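Local coordinates for Ice-binding protein (Leucosporidium, PDB 3UYU) that binds to the surface of ice crystals and inhibits their growth, giving the yeast tolerance to freezing, at residues Ile67-Ala70 and Asp71-Thr74; Tyr91-Ala94 and Ala95-Asp99; Leu150-Ala153 and Asp154-Phe158; Val195-Gln198 and Thr199-Leu203. The protein carries 2 engineered substitutions. All coordinates share one frame; numbering follows the deposited sequence.

Interaction 1 of 4, residues Ile67-Ala70 and Asp71-Thr74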
loop_
_atom_site.group_PDB
_atom_site.type_symbol
_atom_site.label_atom_id
_atom_site.label_comp_id
_atom_site.label_asym_id
_atom_site.label_seq_id
_atom_site.Cartn_x
_atom_site.Cartn_y
_atom_site.Cartn_z
ATOM N N ILE A 67 8.569 15.279 -6.965
ATOM C CA ILE A 67 9.460 14.267 -7.504
ATOM C C ILE A 67 10.088 13.582 -6.307
ATOM O O ILE A 67 10.601 14.256 -5.441
ATOM C CB ILE A 67 10.616 14.916 -8.361
ATOM C CG1 ILE A 67 9.932 15.627 -9.528
ATOM C CG2 ILE A 67 11.596 13.813 -8.831
ATOM C CD1 ILE A 67 10.770 16.641 -10.305
ATOM N N TYR A 68 10.064 12.278 -6.344
ATOM C CA TYR A 68 10.500 11.428 -5.178
ATOM C C TYR A 68 11.525 10.419 -5.647
ATOM O O TYR A 68 11.428 9.799 -6.712
ATOM C CB TYR A 68 9.281 10.652 -4.634
ATOM C CG TYR A 68 8.204 11.519 -4.030
ATOM C CD1 TYR A 68 8.369 12.138 -2.782
ATOM C CD2 TYR A 68 6.980 11.716 -4.715
ATOM C CE1 TYR A 68 7.375 12.904 -2.234
ATOM C CE2 TYR A 68 6.008 12.524 -4.161
ATOM C CZ TYR A 68 6.204 13.133 -2.914
ATOM O OH TYR A 68 5.221 13.912 -2.341
ATOM N N ALA A 69 12.552 10.184 -4.790
ATOM C CA ALA A 69 13.539 9.107 -5.046
ATOM C C ALA A 69 13.896 8.378 -3.764
ATOM O O ALA A 69 13.672 8.937 -2.688
ATOM C CB ALA A 69 14.832 9.709 -5.665
ATOM N N ALA A 70 14.482 7.183 -3.977
ATOM C CA ALA A 70 14.644 6.200 -2.843
ATOM C C ALA A 70 15.654 6.737 -1.773
ATOM O O ALA A 70 15.631 6.219 -0.650
ATOM C CB ALA A 70 15.042 4.832 -3.342
ATOM N N ASP A 71 16.539 7.684 -2.129
ATOM C CA ASP A 71 17.515 8.240 -1.149
ATOM C C ASP A 71 17.056 9.496 -0.426
ATOM O O ASP A 71 17.801 10.096 0.390
ATOM C CB ASP A 71 18.895 8.473 -1.810
ATOM C CG ASP A 71 18.835 9.398 -3.046
ATOM O OD1 ASP A 71 17.849 9.337 -3.848
ATOM O OD2 ASP A 71 19.816 10.138 -3.296
ATOM N N TYR A 72 15.828 9.956 -0.706
ATOM C CA TYR A 72 15.283 11.070 -0.028
ATOM C C TYR A 72 14.865 10.777 1.427
ATOM O O TYR A 72 14.851 9.639 1.849
ATOM C CB TYR A 72 14.094 11.670 -0.850
ATOM C CG TYR A 72 14.511 12.401 -2.159
ATOM C CD1 TYR A 72 15.846 12.609 -2.543
ATOM C CD2 TYR A 72 13.496 12.894 -3.023
ATOM C CE1 TYR A 72 16.181 13.331 -3.726
ATOM C CE2 TYR A 72 13.829 13.595 -4.223
ATOM C CZ TYR A 72 15.161 13.790 -4.553
ATOM O OH TYR A 72 15.460 14.495 -5.694
ATOM N N SER A 73 14.580 11.797 2.171
ATOM C CA SER A 73 14.332 11.642 3.610
ATOM C C SER A 73 13.007 10.993 3.885
ATOM O O SER A 73 12.046 11.149 3.149
ATOM C CB SER A 73 14.334 13.043 4.229
ATOM O OG SER A 73 15.602 13.656 3.971
ATOM N N THR A 74 12.960 10.344 5.039
ATOM C CA THR A 74 11.720 9.807 5.620
ATOM C C THR A 74 10.541 10.789 5.633
ATOM O O THR A 74 10.682 11.966 6.056
ATOM C CB THR A 74 12.110 9.290 7.078
ATOM O OG1 THR A 74 13.266 8.414 6.972
ATOM C CG2 THR A 74 11.021 8.502 7.636
#

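Interaction 2 of 4, residues Tyr91-Ala94 and Ala95-Asp99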
loop_
_atom_site.group_PDB
_atom_site.type_symbol
_atom_site.label_atom_id
_atom_site.label_comp_id
_atom_site.label_asym_id
_atom_site.label_seq_id
_atom_site.Cartn_x
_atom_site.Cartn_y
_atom_site.Cartn_z
ATOM N N TYR A 91 0.686 -5.189 -12.003
ATOM C CA TYR A 91 1.200 -5.860 -13.175
ATOM C C TYR A 91 0.785 -7.332 -13.164
ATOM O O TYR A 91 0.296 -7.869 -14.136
ATOM C CB TYR A 91 2.751 -5.731 -13.204
ATOM C CG TYR A 91 3.357 -6.425 -14.384
ATOM C CD1 TYR A 91 3.605 -5.692 -15.549
ATOM C CD2 TYR A 91 3.639 -7.802 -14.369
ATOM C CE1 TYR A 91 4.110 -6.301 -16.660
ATOM C CE2 TYR A 91 4.184 -8.438 -15.500
ATOM C CZ TYR A 91 4.424 -7.653 -16.640
ATOM O OH TYR A 91 4.927 -8.245 -17.763
ATOM N N ASN A 92 0.997 -7.986 -12.029
ATOM C CA ASN A 92 0.687 -9.416 -11.880
ATOM C C ASN A 92 -0.789 -9.712 -11.964
ATOM O O ASN A 92 -1.197 -10.719 -12.557
ATOM C CB ASN A 92 1.294 -9.922 -10.575
ATOM C CG ASN A 92 2.831 -9.957 -10.594
ATOM O OD1 ASN A 92 3.485 -9.979 -11.683
ATOM N ND2 ASN A 92 3.428 -10.022 -9.406
ATOM N N GLN A 93 -1.618 -8.834 -11.381
ATOM C CA GLN A 93 -3.058 -8.984 -11.473
ATOM C C GLN A 93 -3.456 -8.926 -12.938
ATOM O O GLN A 93 -4.214 -9.760 -13.415
ATOM C CB GLN A 93 -3.782 -7.925 -10.639
ATOM C CG GLN A 93 -5.291 -8.110 -10.736
ATOM C CD GLN A 93 -6.107 -7.004 -10.071
ATOM O OE1 GLN A 93 -5.640 -5.908 -9.852
ATOM N NE2 GLN A 93 -7.380 -7.273 -9.857
ATOM N N ALA A 94 -2.982 -7.899 -13.639
ATOM C CA ALA A 94 -3.310 -7.765 -15.077
ATOM C C ALA A 94 -2.882 -8.955 -15.915
ATOM O O ALA A 94 -3.619 -9.406 -16.797
ATOM C CB ALA A 94 -2.681 -6.399 -15.617
ATOM N N ALA A 95 -1.665 -9.462 -15.659
ATOM C CA ALA A 95 -1.133 -10.662 -16.368
ATOM C C ALA A 95 -1.883 -11.932 -15.974
ATOM O O ALA A 95 -1.887 -12.921 -16.768
ATOM C CB ALA A 95 0.317 -10.835 -16.079
ATOM N N GLY A 96 -2.540 -11.896 -14.802
ATOM C CA GLY A 96 -3.179 -13.092 -14.202
ATOM C C GLY A 96 -4.583 -13.427 -14.569
ATOM O O GLY A 96 -5.023 -14.555 -14.306
ATOM N N PHE A 97 -5.339 -12.497 -15.206
ATOM C CA PHE A 97 -6.716 -12.778 -15.592
ATOM C C PHE A 97 -6.761 -13.918 -16.616
ATOM O O PHE A 97 -5.926 -13.991 -17.524
ATOM C CB PHE A 97 -7.379 -11.554 -16.241
ATOM C CG PHE A 97 -7.649 -10.394 -15.311
ATOM C CD1 PHE A 97 -8.585 -10.478 -14.298
ATOM C CD2 PHE A 97 -7.005 -9.133 -15.545
ATOM C CE1 PHE A 97 -8.834 -9.349 -13.422
ATOM C CE2 PHE A 97 -7.263 -7.997 -14.692
ATOM C CZ PHE A 97 -8.170 -8.096 -13.657
ATOM N N VAL A 98 -7.754 -14.791 -16.449
ATOM C CA VAL A 98 -7.883 -15.989 -17.294
ATOM C C VAL A 98 -9.027 -15.787 -18.278
ATOM O O VAL A 98 -9.851 -14.861 -18.146
ATOM C CB VAL A 98 -8.115 -17.286 -16.466
ATOM C CG1 VAL A 98 -6.864 -17.619 -15.691
ATOM C CG2 VAL A 98 -9.389 -17.155 -15.656
ATOM N N ASP A 99 -9.078 -16.711 -19.237
ATOM C CA ASP A 99 -9.973 -16.746 -20.352
ATOM C C ASP A 99 -10.287 -15.434 -21.098
ATOM O O ASP A 99 -11.327 -14.777 -20.909
ATOM C CB ASP A 99 -11.043 -17.856 -20.341
ATOM C CG ASP A 99 -11.784 -17.968 -19.054
ATOM O OD1 ASP A 99 -12.692 -17.142 -18.882
ATOM O OD2 ASP A 99 -11.524 -18.912 -18.270
#

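Interaction 3 of 4, residues Leu150-Ala153 and Asp154-Phe158. Engineered in segment 150-153: Met152 (natural residue Leu).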
loop_
_atom_site.group_PDB
_atom_site.type_symbol
_atom_site.label_atom_id
_atom_site.label_comp_id
_atom_site.label_asym_id
_atom_site.label_seq_id
_atom_site.Cartn_x
_atom_site.Cartn_y
_atom_site.Cartn_z
ATOM N N LEU A 150 5.233 -3.417 -27.080
ATOM C CA LEU A 150 4.105 -2.655 -27.597
ATOM C C LEU A 150 4.652 -1.411 -28.315
ATOM O O LEU A 150 5.459 -0.665 -27.776
ATOM C CB LEU A 150 3.230 -2.232 -26.426
ATOM C CG LEU A 150 1.779 -1.782 -26.671
ATOM C CD1 LEU A 150 1.215 -0.707 -25.657
ATOM C CD2 LEU A 150 1.042 -1.912 -27.927
ATOM N N SER A 151 4.207 -1.148 -29.546
ATOM C CA SER A 151 4.710 0.033 -30.279
ATOM C C SER A 151 3.556 0.705 -30.940
ATOM O O SER A 151 2.687 0.014 -31.494
ATOM C CB SER A 151 5.615 -0.326 -31.488
ATOM O OG SER A 151 6.486 -1.403 -31.256
HETATM N N MSE A 152 3.575 2.030 -30.891
HETATM C CA MSE A 152 2.543 2.895 -31.553
HETATM C C MSE A 152 3.273 3.706 -32.590
HETATM O O MSE A 152 4.284 4.365 -32.269
HETATM C CB MSE A 152 1.895 3.897 -30.579
HETATM C CG MSE A 152 0.827 3.371 -29.710
HETATM SE SE MSE A 152 0.223 4.918 -28.632
HETATM C CE MSE A 152 -0.969 5.828 -29.918
ATOM N N ALA A 153 2.741 3.663 -33.817
ATOM C CA ALA A 153 3.399 4.414 -34.906
ATOM C C ALA A 153 3.304 5.942 -34.671
ATOM O O ALA A 153 2.459 6.440 -33.901
ATOM C CB ALA A 153 2.803 4.074 -36.260
ATOM N N ASP A 154 4.262 6.678 -35.250
ATOM C CA ASP A 154 4.278 8.126 -35.137
ATOM C C ASP A 154 2.912 8.674 -35.478
ATOM O O ASP A 154 2.356 8.309 -36.475
ATOM C CB ASP A 154 5.295 8.785 -36.115
ATOM C CG ASP A 154 6.723 8.469 -35.776
ATOM O OD1 ASP A 154 6.964 7.843 -34.723
ATOM O OD2 ASP A 154 7.632 8.859 -36.554
ATOM N N GLY A 155 2.444 9.591 -34.671
ATOM C CA GLY A 155 1.208 10.293 -34.906
ATOM C C GLY A 155 -0.129 9.591 -34.681
ATOM O O GLY A 155 -1.172 10.222 -34.919
ATOM N N VAL A 156 -0.118 8.346 -34.252
ATOM C CA VAL A 156 -1.408 7.630 -34.108
ATOM C C VAL A 156 -2.024 8.177 -32.805
ATOM O O VAL A 156 -1.293 8.604 -31.902
ATOM C CB VAL A 156 -1.269 6.071 -33.990
ATOM C CG1 VAL A 156 -0.714 5.370 -35.295
ATOM C CG2 VAL A 156 -0.477 5.676 -32.755
ATOM N N ALA A 157 -3.347 8.085 -32.701
ATOM C CA ALA A 157 -4.021 8.538 -31.493
ATOM C C ALA A 157 -5.029 7.554 -30.972
ATOM O O ALA A 157 -5.787 6.923 -31.737
ATOM C CB ALA A 157 -4.675 9.900 -31.756
ATOM N N PHE A 158 -5.034 7.338 -29.652
ATOM C CA PHE A 158 -6.101 6.583 -28.978
ATOM C C PHE A 158 -7.306 7.492 -28.754
ATOM O O PHE A 158 -7.148 8.613 -28.283
ATOM C CB PHE A 158 -5.661 6.017 -27.596
ATOM C CG PHE A 158 -4.679 4.837 -27.666
ATOM C CD1 PHE A 158 -3.927 4.531 -28.828
ATOM C CD2 PHE A 158 -4.484 4.099 -26.510
ATOM C CE1 PHE A 158 -2.959 3.444 -28.786
ATOM C CE2 PHE A 158 -3.516 3.069 -26.432
ATOM C CZ PHE A 158 -2.802 2.703 -27.591
#

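Interaction 4 of 4, residues Val195-Gln198 and Thr199-Leu203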
loop_
_atom_site.group_PDB
_atom_site.type_symbol
_atom_site.label_atom_id
_atom_site.label_comp_id
_atom_site.label_asym_id
_atom_site.label_seq_id
_atom_site.Cartn_x
_atom_site.Cartn_y
_atom_site.Cartn_z
ATOM N N VAL A 195 10.126 1.902 -21.110
ATOM C CA VAL A 195 9.080 2.712 -21.825
ATOM C C VAL A 195 9.727 3.975 -22.339
ATOM O O VAL A 195 10.373 4.723 -21.572
ATOM C CB VAL A 195 7.936 3.115 -20.862
ATOM C CG1 VAL A 195 6.833 3.938 -21.620
ATOM C CG2 VAL A 195 7.279 1.891 -20.245
ATOM N N THR A 196 9.528 4.250 -23.649
ATOM C CA THR A 196 9.985 5.510 -24.258
ATOM C C THR A 196 8.794 6.243 -24.831
ATOM O O THR A 196 8.073 5.637 -25.629
ATOM C CB THR A 196 10.913 5.194 -25.433
ATOM O OG1 THR A 196 12.020 4.424 -24.916
ATOM C CG2 THR A 196 11.489 6.487 -26.082
ATOM N N LEU A 197 8.645 7.488 -24.412
ATOM C CA LEU A 197 7.628 8.336 -25.017
ATOM C C LEU A 197 8.405 9.239 -25.973
ATOM O O LEU A 197 9.111 10.133 -25.511
ATOM C CB LEU A 197 6.810 9.151 -23.997
ATOM C CG LEU A 197 5.932 8.347 -22.997
ATOM C CD1 LEU A 197 4.935 9.400 -22.425
ATOM C CD2 LEU A 197 5.336 7.022 -23.346
ATOM N N GLN A 198 8.295 8.950 -27.262
ATOM C CA GLN A 198 9.108 9.684 -28.247
ATOM C C GLN A 198 8.622 11.128 -28.456
ATOM O O GLN A 198 7.500 11.524 -28.116
ATOM C CB GLN A 198 9.264 8.905 -29.572
ATOM C CG GLN A 198 9.950 7.462 -29.439
ATOM C CD GLN A 198 10.131 6.714 -30.739
ATOM O OE1 GLN A 198 9.297 6.747 -31.630
ATOM N NE2 GLN A 198 11.221 5.985 -30.844
ATOM N N THR A 199 9.504 11.892 -29.094
ATOM C CA THR A 199 9.342 13.333 -29.219
ATOM C C THR A 199 7.936 13.823 -29.520
ATOM O O THR A 199 7.294 13.449 -30.537
ATOM C CB THR A 199 10.493 14.036 -30.017
ATOM O OG1 THR A 199 10.112 15.243 -30.664
ATOM C CG2 THR A 199 11.491 13.103 -30.572
ATOM N N GLY A 200 7.471 14.597 -28.536
ATOM C CA GLY A 200 6.153 15.319 -28.578
ATOM C C GLY A 200 4.924 14.401 -28.490
ATOM O O GLY A 200 3.794 14.826 -28.815
ATOM N N SER A 201 5.099 13.151 -28.050
ATOM C CA SER A 201 3.944 12.301 -27.707
ATOM C C SER A 201 3.290 12.736 -26.408
ATOM O O SER A 201 3.834 13.525 -25.675
ATOM C CB SER A 201 4.392 10.858 -27.608
ATOM O OG SER A 201 5.387 10.756 -26.587
ATOM N N SER A 202 2.074 12.222 -26.199
ATOM C CA SER A 202 1.253 12.548 -25.016
ATOM C C SER A 202 0.509 11.320 -24.554
ATOM O O SER A 202 0.256 10.391 -25.319
ATOM C CB SER A 202 0.274 13.688 -25.351
ATOM O OG SER A 202 -0.587 13.317 -26.415
ATOM N N LEU A 203 0.197 11.316 -23.254
ATOM C CA LEU A 203 -0.426 10.163 -22.600
ATOM C C LEU A 203 -1.295 10.692 -21.495
ATOM O O LEU A 203 -0.844 11.457 -20.627
ATOM C CB LEU A 203 0.660 9.233 -21.998
ATOM C CG LEU A 203 0.204 7.850 -21.468
ATOM C CD1 LEU A 203 1.228 6.756 -21.782
ATOM C CD2 LEU A 203 -0.090 7.926 -19.964
#

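Interaction 1 of 4, residues Ile67-Ala70 and Asp71-Thr74
Tyr72 folds its ring back against Ala69, three residues earlier, and so carries most of this local contact. The main side-chain interaction is CH-pi: Ala69 CB stands 4.1 Å from the centroid of the Tyr72 ring and only 4° off its normal, which puts the methyl almost squarely over the middle of one face. At the edge, in the ring plane, Ile67 O lies 3.5 Å from Tyr72 CE2. What sends the phenol back along the strand is its first torsion (chi1 -71°), which sets CG beside the backbone N. The hydrogen bonding is backbone: Tyr72 N donates a hydrogen bond to Ala69 O at 3.1 Å, closing a type I turn from Ala69 to Tyr72. Asp71 OD1 also packs 3.5 Å from Ala69 CB, while its hydrogen bond comes from Ala41 N. Replacing Tyr72 by an alanine would probably open a gap under the methyl of Ala69 and leave the turn held by its backbone bond with little side-chain support. The turn leads from strand 67-69 into helix 76-96. On the strand side Ala69 rests on Val36 of strand 34-36, and Tyr68 packs on Thr76 and Leu80 of the helix and on Thr74 of the second subunit.

Interaction 2 of 4, residues Tyr91-Ala94 and Ala95-Asp99
From Tyr91 to Phe97 the backbone passes from regular alpha-helical bonding, with Ala95 N to Tyr91 O at 3.0 Å and an N-H...O angle of 161°, into a tighter last turn, where Gly96 N bonds to Gln93 O, three residues back, at 3.0 Å and weak bonds run from Gly96 N to Asn92 O and from Phe97 N to Gln93 O.

Phe97 is the side chain that matters most here. Its ring turns back against the last helical turn, so that Gln93 O lies over one face, 3.5 Å above the ring plane and offset toward the rim. Ala94 O approaches obliquely, 3.6 Å from Phe97 CD2. The side chain of Gln93, with CG anti to the backbone N (chi1 -179°) and extended beyond, passes alongside the CZ end of the ring, NE2 4.0 Å from Phe97 CZ, with amide and ring planes 33° apart. At the other end of that amide, OE1 accepts from Glu7 N, which fixes how the group is turned.

The ring gives Gln93 O no hydrogen bond; that oxygen is served by Gly96 N and, weakly, by Phe97 N, while the ring packs against the last turn and Val6. The carbonyls at this helix end have run out of following helical amides. Gln145 NE2 donates to Ala94 O, one of these helix-end carbonyls, and also to Phe97 O just beyond the helix, and the Gln145 amide would probably offset part of the negative end of the helix dipole.

Interaction 3 of 4, residues Leu150-Ala153 and Asp154-Phe158
Met152, with CG beside the backbone N and the chain extended at chi2 (-179°), carries its selenium to the ring of Phe158, whose own CG is set beside its backbone N (chi1 -72°). Met152 is an engineered residue, leucine in nature, and is present as selenomethionine. Its selenium lies 4.2 Å from the centroid of the Phe158 ring and 40° off the ring normal, an oblique Met-aromatic contact in which SE comes nearest to Phe158 CE1, at 3.5 Å. Nearer the backbone, Met152 CB packs 3.7 Å from Val156 CG2; the position of the terminal methyl CE is doubtful, as the model sets it too close to that same valine branch.

Ala153 meets Val156 twice. Its CB lies 3.9 Å from Val156 CG1, and its O accepts from Val156 N at 3.2 Å, closing a type II turn whose third position is Gly155, with positive phi. An alanine in place of Phe158 would probably leave the selenium without its aromatic partner and open a gap beside Phe134 and Phe185, whose rings also meet this one.

Met152, Val156 and Phe158 are buried, whereas Asp154 and Gly155 are exposed at the bend. Such a tight corner, with apolar side chains turned inward, is characteristic of a right-handed beta-helix; here it follows strand 150-152, next to strand 126-128, which carries the inferred ice-binding Ser127.

Interaction 4 of 4, residues Val195-Gln198 and Thr199-Leu203
The flat group that counts here is the peptide carbonyl of Gln198, and Ser201 approaches it within its plane with two donors. The hydroxyl OG of Ser201 sits on a lone pair of Gln198 O at 2.7 Å, and the backbone N of Ser201 bonds to the same oxygen at 2.9 Å with an N-H...O angle of 158°. The second of these closes a type II turn from Gln198 to Ser201, with Gly200 in its third position at positive phi. What brings OG onto the carbonyl is a chi1 of 60°, which places it between the backbone N and the carbonyl carbon of Ser201.

Leu197 covers the hydroxyl from the strand side, its CB 3.4 Å from Ser201 OG. Further in, Leu197 CD1 lies 4.3 Å from Leu203 CB, a looser apolar touch. The side-chain amide of Gln198 leads away from the turn, and that residue packs on Thr178 and Gln216 of the neighbouring strands.

Ser201 is buried against Leu197 and Val179, so its hydroxyl needs a partner inside the protein. Gln198 O supplies one, and the doubled grip on that single oxygen probably stiffens the bend.

In the fold
Along the chain the contacts come in series, interaction 1 first and interaction 4 last. Interaction 1 ends the strand that leads into helix 76-96, and interaction 2 closes that same helix, about 31 Å away between centres. Interactions 3 and 4 are near neighbours, with centres about 10 Å apart and Asp154 packing on Gln198. Each follows a strand of one parallel sheet, 150-152 and 195-197, separated there by strand 177-179; this sheet also carries the inferred ice-binding positions Thr45, Ser127 and Ala214. So one contact lies in the lead-in to the helix and one at its last turn, while two shape corners on either side of the coil that contains strand 177-179, next to the probable ice-binding face.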